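Local coordinates for protein mitochondrial import inner membrane translocase subunit TIM21 (Saccharomyces cerevisiae, PDB 2CIU) that helps move transit-peptide-bearing proteins across the mitochondrial inner membrane as a TIM23-complex subunit, here its intermembrane-space domain, that keeps the TOM and TIM23 complexes in close contact, at residues 9-12 with 13-17. Numbering follows the deposited sequence.
Sequences QLFN and RAVSM
F11 and V15 meet one turn apart on helix 6-20, the aromatic ring lying against the branched side chain. From CB of F11, CG is set anti to the backbone N (chi1 167°), sending the ring along the helix toward V15. There F11 CE1 comes 3.9 Å from V15 CB, CZ touches both CB and CG1, and CE2 lies 4.1 Å from V15 CG1. V15 CG1 stands over one face of the F11 ring, 4.2 Å from its centroid and 18° off the normal, a CH-pi contact displaced toward the rim. V15 CG1 also lies 3.2 Å from F11 O and a little farther from N12 O. V15 N donates to F11 O at 2.8 Å in a nearly straight bond (174°). One residue on, N12 O is gripped twice by S16: OG binds it at 2.7 Å and the backbone N at 3.1 Å, from opposite faces of the carbonyl plane. This hydroxyl-to-backbone bond doubles the i to i+4 link on the exposed flank, while R13 N and A14 N bond Q9 O and L10 O. The helix packs across the antiparallel sheet of this NTF2-clan domain, and the F11 ring meets F76 of strand 70-79 edge-to-face. With alanine at F11, V15 CG1 would probably lose the ring face it leans on and F76 its edge-to-face partner. L10 and A14 settle on L89 of strand 84-92, and R13, whose NH1 is hydrogen-bonded to P100 O, makes a cation-pi contact with F102 of strand 101-108.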
loop_
_atom_site.group_PDB
_atom_site.type_symbol
_atom_site.label_atom_id
_atom_site.label_comp_id
_atom_site.label_asym_id
_atom_site.label_seq_id
_atom_site.Cartn_x
_atom_site.Cartn_y
_atom_site.Cartn_z
ATOM N N GLN A 9 -9.635 2.533 -8.350
ATOM C CA GLN A 9 -8.523 2.246 -9.251
ATOM C C GLN A 9 -7.192 2.405 -8.538
ATOM O O GLN A 9 -6.262 1.641 -8.770
ATOM C CB GLN A 9 -8.575 3.150 -10.491
ATOM C CG GLN A 9 -9.861 2.966 -11.279
ATOM C CD GLN A 9 -9.802 3.476 -12.711
ATOM O OE1 GLN A 9 -10.838 3.753 -13.310
ATOM N NE2 GLN A 9 -8.601 3.586 -13.270
ATOM N N LEU A 10 -7.104 3.385 -7.649
ATOM C CA LEU A 10 -5.866 3.615 -6.922
ATOM C C LEU A 10 -5.523 2.382 -6.082
ATOM O O LEU A 10 -4.382 1.914 -6.070
ATOM C CB LEU A 10 -6.024 4.853 -6.032
ATOM C CG LEU A 10 -4.756 5.520 -5.511
ATOM C CD1 LEU A 10 -3.918 6.008 -6.682
ATOM C CD2 LEU A 10 -5.140 6.686 -4.609
ATOM N N PHE A 11 -6.530 1.858 -5.390
ATOM C CA PHE A 11 -6.363 0.672 -4.564
ATOM C C PHE A 11 -6.080 -0.575 -5.413
ATOM O O PHE A 11 -5.174 -1.341 -5.111
ATOM C CB PHE A 11 -7.621 0.436 -3.726
ATOM C CG PHE A 11 -7.675 -0.925 -3.088
ATOM C CD1 PHE A 11 -6.869 -1.243 -1.999
ATOM C CD2 PHE A 11 -8.502 -1.909 -3.615
ATOM C CE1 PHE A 11 -6.882 -2.526 -1.443
ATOM C CE2 PHE A 11 -8.520 -3.192 -3.067
ATOM C CZ PHE A 11 -7.713 -3.504 -1.983
ATOM N N ASN A 12 -6.855 -0.775 -6.473
ATOM C CA ASN A 12 -6.639 -1.959 -7.308
ATOM C C ASN A 12 -5.225 -1.999 -7.870
ATOM O O ASN A 12 -4.561 -3.035 -7.892
ATOM C CB ASN A 12 -7.642 -1.992 -8.468
ATOM C CG ASN A 12 -9.052 -2.346 -8.018
ATOM O OD1 ASN A 12 -9.267 -2.830 -6.899
ATOM N ND2 ASN A 12 -10.023 -2.115 -8.898
ATOM N N ARG A 13 -4.758 -0.846 -8.322
ATOM C CA ARG A 13 -3.437 -0.730 -8.885
ATOM C C ARG A 13 -2.360 -1.004 -7.830
ATOM O O ARG A 13 -1.401 -1.745 -8.063
ATOM C CB ARG A 13 -3.303 0.681 -9.453
ATOM C CG ARG A 13 -1.970 1.044 -10.012
ATOM C CD ARG A 13 -2.112 2.460 -10.521
ATOM N NE ARG A 13 -0.844 3.057 -10.883
ATOM C CZ ARG A 13 -0.687 4.361 -11.063
ATOM N NH1 ARG A 13 -1.726 5.176 -10.908
ATOM N NH2 ARG A 13 0.501 4.843 -11.387
ATOM N N ALA A 14 -2.536 -0.406 -6.655
ATOM C CA ALA A 14 -1.579 -0.562 -5.578
ATOM C C ALA A 14 -1.521 -1.967 -4.987
ATOM O O ALA A 14 -0.443 -2.519 -4.807
ATOM C CB ALA A 14 -1.879 0.459 -4.480
ATOM N N VAL A 15 -2.679 -2.548 -4.696
ATOM C CA VAL A 15 -2.692 -3.874 -4.103
ATOM C C VAL A 15 -2.151 -4.900 -5.097
ATOM O O VAL A 15 -1.530 -5.890 -4.705
ATOM C CB VAL A 15 -4.117 -4.256 -3.613
ATOM C CG1 VAL A 15 -5.035 -4.552 -4.800
ATOM C CG2 VAL A 15 -4.033 -5.434 -2.666
ATOM N N SER A 16 -2.359 -4.650 -6.385
ATOM C CA SER A 16 -1.850 -5.575 -7.387
ATOM C C SER A 16 -0.329 -5.569 -7.399
ATOM O O SER A 16 0.302 -6.615 -7.547
ATOM C CB SER A 16 -2.409 -5.225 -8.763
ATOM O OG SER A 16 -3.806 -5.455 -8.783
ATOM N N MET A 17 0.272 -4.393 -7.224
ATOM C CA MET A 17 1.726 -4.286 -7.185
ATOM C C MET A 17 2.299 -5.030 -5.985
ATOM O O MET A 17 3.320 -5.704 -6.079
ATOM C CB MET A 17 2.152 -2.829 -7.064
ATOM C CG MET A 17 1.849 -1.962 -8.245
ATOM S SD MET A 17 2.285 -0.271 -7.793
ATOM C CE MET A 17 3.963 -0.505 -7.363
#